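Local coordinates for protein phosphoribosylformylglycinamidine cyclo-ligase (Thermus thermophilus HB8, PDB 5AVM) that probably catalyses the ATP-dependent ring closure of formylglycinamidine ribonucleotide to aminoimidazole ribonucleotide in de novo purine biosynthesis, at residues 65-68 with 69-73; 209-213 with 214-218; 227-230 with 231-234. All blocks are in the same frame, centred on the assembly; numbering follows the deposited sequence.

How the contacts relate
From the N terminus, the chain first forms contact 1, on helix 66-72 and the residue at either end of it, just after strand 54-62. Contact 2 follows in the C-terminal part of the protein, where the loop 209-212 turns into helix 213-218, and contact 3 lies on the next helix, 225-233. Each is a local turn between adjoining segments, so none closes a long loop, nests in or crosses another. Contacts 1 and 2 touch: L69 and A70 pack on L217 and L218, and the K66 chain passes the carbonyl of L217. Contact 3 stands apart, its nearest atoms about 17 Å from either of the others; it packs helix 225-233 on helix 79-92 and strands 176-181 and 298-304.

Contact 1 of 3, residues 65-68 with 69-73; sequences TKTL and LALEA. With SO4 (sulfate ion), chain L.
Backbone bonds bind residues 66-68 to the next turn of an alpha-helix: A70 N to K66 O at 3.0 Å, and L71 N to T67 O likewise. E72 N to L68 O is nearly straight at 170°. Ahead of them L69 N reaches T65 O only weakly. T65 N gives another weak bond, 3.4 Å, to O2 of a sulfate ion, probably from the crystallisation liquor, that is also held by the amides of G189 and Y190. K66 runs fully extended from a CG anti to its backbone N (chi1 -180°), a long apolar stem carrying its buried ammonium to a salt bridge with D82, with the carbonyls of H186 and R219 and the hydroxyl of Y190 as further partners. E72 lays its CG against L68 O, 3.0 Å away, and its carboxylate forms a salt bridge with R194. L71 CG comes up to T67 O at 3.4 Å; the apolar contact across the turn is light, L71 CD1 standing 4.4 Å from L68 CD2. Small A70 and branched L69 suit the face that meets helix 213-218; L69 also packs on helix 190-196, T67 and L71 lie on strand 150-161, and L68 reaches G143 of the second subunit.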
loop_
_atom_site.group_PDB
_atom_site.type_symbol
_atom_site.label_atom_id
_atom_site.label_comp_id
_atom_site.label_asym_id
_atom_site.label_seq_id
_atom_site.Cartn_x
_atom_site.Cartn_y
_atom_site.Cartn_z
ATOM N N THR B 65 -1.268 1.108 -15.125
ATOM C CA THR B 65 -0.975 0.359 -16.337
ATOM C C THR B 65 0.265 0.881 -17.060
ATOM O O THR B 65 0.830 0.194 -17.916
ATOM C CB THR B 65 -2.202 0.362 -17.274
ATOM O OG1 THR B 65 -3.235 -0.445 -16.690
ATOM C CG2 THR B 65 -1.852 -0.186 -18.646
ATOM N N LYS B 66 0.701 2.092 -16.717
ATOM C CA LYS B 66 1.902 2.647 -17.339
ATOM C C LYS B 66 3.009 1.615 -17.212
ATOM O O LYS B 66 3.907 1.551 -18.046
ATOM C CB LYS B 66 2.347 3.932 -16.637
ATOM C CG LYS B 66 3.592 4.567 -17.247
ATOM C CD LYS B 66 3.788 5.983 -16.721
ATOM C CE LYS B 66 4.867 6.734 -17.494
ATOM N NZ LYS B 66 4.872 8.186 -17.124
ATOM N N THR B 67 2.924 0.811 -16.151
ATOM C CA THR B 67 3.901 -0.229 -15.860
ATOM C C THR B 67 4.036 -1.225 -17.002
ATOM O O THR B 67 5.142 -1.640 -17.344
ATOM C CB THR B 67 3.527 -0.994 -14.577
ATOM O OG1 THR B 67 3.481 -0.083 -13.471
ATOM C CG2 THR B 67 4.553 -2.069 -14.288
ATOM N N LEU B 68 2.913 -1.613 -17.595
ATOM C CA LEU B 68 2.949 -2.560 -18.702
ATOM C C LEU B 68 3.629 -1.912 -19.907
ATOM O O LEU B 68 4.408 -2.558 -20.611
ATOM C CB LEU B 68 1.529 -3.008 -19.042
ATOM C CG LEU B 68 0.863 -3.687 -17.844
ATOM C CD1 LEU B 68 -0.582 -4.023 -18.157
ATOM C CD2 LEU B 68 1.649 -4.938 -17.483
ATOM N N LEU B 69 3.353 -0.627 -20.130
ATOM C CA LEU B 69 3.966 0.094 -21.239
ATOM C C LEU B 69 5.488 0.120 -21.088
ATOM O O LEU B 69 6.225 -0.056 -22.064
ATOM C CB LEU B 69 3.441 1.531 -21.301
ATOM C CG LEU B 69 4.019 2.416 -22.415
ATOM C CD1 LEU B 69 3.640 1.846 -23.782
ATOM C CD2 LEU B 69 3.494 3.834 -22.269
ATOM N N ALA B 70 5.949 0.337 -19.856
ATOM C CA ALA B 70 7.378 0.405 -19.547
ATOM C C ALA B 70 8.094 -0.929 -19.738
ATOM O O ALA B 70 9.191 -0.979 -20.299
ATOM C CB ALA B 70 7.578 0.901 -18.116
ATOM N N LEU B 71 7.489 -2.007 -19.258
ATOM C CA LEU B 71 8.103 -3.319 -19.399
ATOM C C LEU B 71 8.266 -3.627 -20.884
ATOM O O LEU B 71 9.356 -3.975 -21.341
ATOM C CB LEU B 71 7.239 -4.389 -18.724
ATOM C CG LEU B 71 7.159 -4.383 -17.195
ATOM C CD1 LEU B 71 6.020 -5.278 -16.755
ATOM C CD2 LEU B 71 8.480 -4.841 -16.597
ATOM N N GLU B 72 7.172 -3.482 -21.629
ATOM C CA GLU B 72 7.169 -3.730 -23.065
ATOM C C GLU B 72 8.317 -2.994 -23.753
ATOM O O GLU B 72 9.070 -3.589 -24.525
ATOM C CB GLU B 72 5.836 -3.293 -23.672
ATOM C CG GLU B 72 4.633 -4.066 -23.166
ATOM C CD GLU B 72 3.355 -3.676 -23.882
ATOM O OE1 GLU B 72 2.928 -2.508 -23.752
ATOM O OE2 GLU B 72 2.779 -4.539 -24.579
ATOM N N ALA B 73 8.446 -1.701 -23.472
ATOM C CA ALA B 73 9.501 -0.886 -24.061
ATOM C C ALA B 73 10.858 -1.232 -23.456
ATOM O O ALA B 73 11.880 -0.674 -23.848
ATOM C CB ALA B 73 9.199 0.587 -23.851
HETATM S S SO4 L . -4.168 3.664 -15.838
HETATM O O1 SO4 L . -4.390 2.626 -16.856
HETATM O O2 SO4 L . -4.049 3.036 -14.499
HETATM O O3 SO4 L . -2.929 4.400 -16.145
HETATM O O4 SO4 L . -5.304 4.606 -15.849
#

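Contact 2 of 3, residues 209-213 with 214-218; sequences LGESL and KEALL
S212 O accepts from A216 N at 3.0 Å, and L213 O takes L217 N at 2.7 Å, so the first turn of helix 213-218 is wound directly onto the incoming loop. S212 is the N-cap of this helix. Its hydroxyl oxygen accepts from E215 N, a straight bond (175°) but a weak one at 3.4 Å. The torsion that allows it sets OG between the backbone N and the carbonyl carbon (chi1 64°), folding the short side chain back over the helix start, where the amides still lack acceptors from a preceding turn. Serine suits the place because its hydroxyl lies just one carbon from the backbone.

E211, one residue earlier, also reaches back to the first turn. A chi1 of 71° puts its CG, too, between the backbone N and the carbonyl carbon, and the chain then runs extended, carrying the carboxylate alongside the 215-216 backbone: OE1 comes to 3.5 Å from E215 CB, and OE2 rests against the methyl of A216. Alanine's lone methyl is small enough to accept both this carboxylate and, on its other contact, the branched end of L209. The side chains of E211 and E215 cross at about a right angle; the like charges are not in contact, and E211 OE1 forms a salt bridge with R219, which should offset their repulsion. L213 packs its side chain, buried, on L202 and on Y278 of helix 275-283, whereas L217 packs on L69 of helix 66-72 and V275. L217 CB lies out beyond the carbonyl oxygen that its own N-H uses, 3.1 Å from L213 O.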
loop_
_atom_site.group_PDB
_atom_site.type_symbol
_atom_site.label_atom_id
_atom_site.label_comp_id
_atom_site.label_asym_id
_atom_site.label_seq_id
_atom_site.Cartn_x
_atom_site.Cartn_y
_atom_site.Cartn_z
ATOM N N LEU B 209 6.616 15.690 -31.999
ATOM C CA LEU B 209 6.978 15.496 -30.591
ATOM C C LEU B 209 8.363 16.020 -30.226
ATOM O O LEU B 209 8.549 16.587 -29.147
ATOM C CB LEU B 209 6.896 14.009 -30.206
ATOM C CG LEU B 209 5.582 13.262 -30.457
ATOM C CD1 LEU B 209 5.668 11.872 -29.850
ATOM C CD2 LEU B 209 4.417 14.029 -29.861
ATOM N N GLY B 210 9.330 15.840 -31.123
ATOM C CA GLY B 210 10.688 16.277 -30.843
ATOM C C GLY B 210 11.451 15.123 -30.211
ATOM O O GLY B 210 12.609 15.256 -29.813
ATOM N N GLU B 211 10.781 13.979 -30.132
ATOM C CA GLU B 211 11.337 12.766 -29.553
ATOM C C GLU B 211 10.411 11.634 -29.974
ATOM O O GLU B 211 9.456 11.864 -30.721
ATOM C CB GLU B 211 11.353 12.876 -28.030
ATOM C CG GLU B 211 9.972 12.798 -27.389
ATOM C CD GLU B 211 9.936 13.418 -26.008
ATOM O OE1 GLU B 211 10.933 13.280 -25.270
ATOM O OE2 GLU B 211 8.912 14.037 -25.656
ATOM N N SER B 212 10.678 10.424 -29.486
ATOM C CA SER B 212 9.858 9.258 -29.827
ATOM C C SER B 212 8.703 9.025 -28.855
ATOM O O SER B 212 8.542 9.750 -27.869
ATOM C CB SER B 212 10.725 8.002 -29.864
ATOM O OG SER B 212 11.254 7.717 -28.581
ATOM N N LEU B 213 7.892 8.010 -29.141
ATOM C CA LEU B 213 6.783 7.687 -28.260
ATOM C C LEU B 213 7.336 7.208 -26.918
ATOM O O LEU B 213 6.886 7.641 -25.858
ATOM C CB LEU B 213 5.900 6.603 -28.883
ATOM C CG LEU B 213 4.881 7.103 -29.902
ATOM C CD1 LEU B 213 4.178 5.925 -30.551
ATOM C CD2 LEU B 213 3.884 8.012 -29.207
ATOM N N LYS B 214 8.318 6.314 -26.972
ATOM C CA LYS B 214 8.937 5.782 -25.761
ATOM C C LYS B 214 9.318 6.932 -24.821
ATOM O O LYS B 214 8.888 6.985 -23.667
ATOM C CB LYS B 214 10.192 4.980 -26.129
ATOM C CG LYS B 214 10.911 4.332 -24.951
ATOM C CD LYS B 214 12.361 3.978 -25.304
ATOM C CE LYS B 214 12.464 3.086 -26.543
ATOM N NZ LYS B 214 13.875 2.795 -26.907
ATOM N N GLU B 215 10.119 7.858 -25.340
ATOM C CA GLU B 215 10.587 9.004 -24.579
ATOM C C GLU B 215 9.487 9.924 -24.067
ATOM O O GLU B 215 9.532 10.376 -22.920
ATOM C CB GLU B 215 11.577 9.807 -25.422
ATOM C CG GLU B 215 12.953 9.191 -25.461
ATOM C CD GLU B 215 13.529 9.036 -24.072
ATOM O OE1 GLU B 215 13.731 10.066 -23.395
ATOM O OE2 GLU B 215 13.770 7.885 -23.651
ATOM N N ALA B 216 8.503 10.197 -24.912
ATOM C CA ALA B 216 7.416 11.086 -24.538
ATOM C C ALA B 216 6.363 10.456 -23.636
ATOM O O ALA B 216 5.727 11.154 -22.845
ATOM C CB ALA B 216 6.758 11.639 -25.790
ATOM N N LEU B 217 6.184 9.142 -23.747
ATOM C CA LEU B 217 5.181 8.426 -22.958
ATOM C C LEU B 217 5.702 7.882 -21.633
ATOM O O LEU B 217 4.919 7.624 -20.713
ATOM C CB LEU B 217 4.603 7.275 -23.782
ATOM C CG LEU B 217 3.122 7.310 -24.165
ATOM C CD1 LEU B 217 2.764 8.630 -24.806
ATOM C CD2 LEU B 217 2.845 6.158 -25.120
ATOM N N LEU B 218 7.017 7.707 -21.543
ATOM C CA LEU B 218 7.643 7.189 -20.330
ATOM C C LEU B 218 8.286 8.265 -19.451
ATOM O O LEU B 218 8.824 7.960 -18.384
ATOM C CB LEU B 218 8.674 6.107 -20.680
ATOM C CG LEU B 218 8.066 4.797 -21.200
ATOM C CD1 LEU B 218 9.165 3.780 -21.456
ATOM C CD2 LEU B 218 7.075 4.255 -20.183
#

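Contact 3 of 3, residues 227-230 with 231-234; sequences EFRL and LWEA
F228 and W232, one helical turn apart, make the dense side of this contact. The edge of the phenyl ring faces the indole in an offset edge-to-face pair, with planes 67° apart and the centroid of the six-membered indole ring 5.7 Å from that of F228. The closest carbons are F228 CD2 and W232 CZ2, 3.7 Å apart. F228 CB stands over the same indole ring in a CH-pi contact, 3.9 Å from its centroid and 9° off the normal. W232 takes its place through a chi1 of -71°, which swings the indole back along the helix over F228 O; that carbonyl also accepts W232 N at 2.7 Å. Such i to i+4 pairing belongs to helix 225-233, whose aromatic face is covered by L92 of helix 79-92, while F228 also meets M300 and L302 of strand 298-304. Large flat groups suit this broad apolar surface. The other side is looser. Of the R229 side chain it is CG that passes W232 CE3, at 3.9 Å, and the extended chain takes NE to a salt bridge with E97. L230 and E233 are exposed, and at the helix end A234 N holds L230 O by a weak bond of 3.4 Å.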
loop_
_atom_site.group_PDB
_atom_site.type_symbol
_atom_site.label_atom_id
_atom_site.label_comp_id
_atom_site.label_asym_id
_atom_site.label_seq_id
_atom_site.Cartn_x
_atom_site.Cartn_y
_atom_site.Cartn_z
ATOM N N GLU B 227 8.501 23.440 -6.292
ATOM C CA GLU B 227 7.588 24.561 -6.506
ATOM C C GLU B 227 7.013 25.031 -5.176
ATOM O O GLU B 227 7.326 26.121 -4.703
ATOM C CB GLU B 227 6.432 24.143 -7.409
ATOM C CG GLU B 227 6.599 24.479 -8.871
ATOM C CD GLU B 227 7.563 23.580 -9.599
ATOM O OE1 GLU B 227 7.976 22.551 -9.025
ATOM O OE2 GLU B 227 7.896 23.903 -10.761
ATOM N N PHE B 228 6.165 24.187 -4.589
ATOM C CA PHE B 228 5.510 24.469 -3.315
ATOM C C PHE B 228 6.428 25.078 -2.272
ATOM O O PHE B 228 6.056 26.041 -1.604
ATOM C CB PHE B 228 4.871 23.194 -2.753
ATOM C CG PHE B 228 3.526 22.891 -3.339
ATOM C CD1 PHE B 228 3.400 22.498 -4.665
ATOM C CD2 PHE B 228 2.371 23.061 -2.582
ATOM C CE1 PHE B 228 2.134 22.284 -5.235
ATOM C CE2 PHE B 228 1.102 22.850 -3.143
ATOM C CZ PHE B 228 0.987 22.462 -4.473
ATOM N N ARG B 229 7.622 24.521 -2.121
ATOM C CA ARG B 229 8.555 25.051 -1.141
ATOM C C ARG B 229 8.877 26.510 -1.446
ATOM O O ARG B 229 8.988 27.331 -0.539
ATOM C CB ARG B 229 9.821 24.191 -1.100
ATOM C CG ARG B 229 9.627 22.918 -0.280
ATOM C CD ARG B 229 10.789 21.942 -0.405
ATOM N NE ARG B 229 10.663 20.807 0.516
ATOM C CZ ARG B 229 11.401 19.700 0.443
ATOM N NH1 ARG B 229 12.318 19.575 -0.510
ATOM N NH2 ARG B 229 11.228 18.719 1.325
ATOM N N LEU B 230 8.995 26.835 -2.727
ATOM C CA LEU B 230 9.289 28.204 -3.129
ATOM C C LEU B 230 8.160 29.128 -2.702
ATOM O O LEU B 230 8.396 30.278 -2.327
ATOM C CB LEU B 230 9.459 28.295 -4.644
ATOM C CG LEU B 230 10.602 27.492 -5.261
ATOM C CD1 LEU B 230 10.572 27.670 -6.773
ATOM C CD2 LEU B 230 11.931 27.957 -4.676
ATOM N N LEU B 231 6.934 28.626 -2.772
ATOM C CA LEU B 231 5.773 29.412 -2.385
ATOM C C LEU B 231 5.626 29.456 -0.869
ATOM O O LEU B 231 5.199 30.462 -0.307
ATOM C CB LEU B 231 4.514 28.825 -3.008
ATOM C CG LEU B 231 4.473 28.860 -4.534
ATOM C CD1 LEU B 231 3.282 28.051 -5.013
ATOM C CD2 LEU B 231 4.392 30.295 -5.021
ATOM N N TRP B 232 5.972 28.358 -0.206
ATOM C CA TRP B 232 5.877 28.321 1.245
ATOM C C TRP B 232 6.896 29.284 1.851
ATOM O O TRP B 232 6.562 30.096 2.715
ATOM C CB TRP B 232 6.119 26.899 1.772
ATOM C CG TRP B 232 5.001 25.936 1.467
ATOM C CD1 TRP B 232 3.669 26.232 1.354
ATOM C CD2 TRP B 232 5.110 24.515 1.296
ATOM N NE1 TRP B 232 2.946 25.085 1.128
ATOM C CE2 TRP B 232 3.805 24.017 1.089
ATOM C CE3 TRP B 232 6.183 23.615 1.301
ATOM C CZ2 TRP B 232 3.543 22.658 0.887
ATOM C CZ3 TRP B 232 5.922 22.259 1.099
ATOM C CH2 TRP B 232 4.610 21.798 0.895
ATOM N N GLU B 233 8.137 29.199 1.386
ATOM C CA GLU B 233 9.189 30.060 1.898
ATOM C C GLU B 233 8.884 31.521 1.632
ATOM O O GLU B 233 9.420 32.399 2.304
ATOM C CB GLU B 233 10.530 29.683 1.272
ATOM C CG GLU B 233 10.965 28.270 1.613
ATOM C CD GLU B 233 12.448 28.034 1.386
ATOM O OE1 GLU B 233 13.262 28.786 1.970
ATOM O OE2 GLU B 233 12.799 27.094 0.633
ATOM N N ALA B 234 8.012 31.773 0.661
ATOM C CA ALA B 234 7.636 33.137 0.300
ATOM C C ALA B 234 6.316 33.574 0.942
ATOM O O ALA B 234 5.861 34.699 0.732
ATOM C CB ALA B 234 7.550 33.270 -1.220
#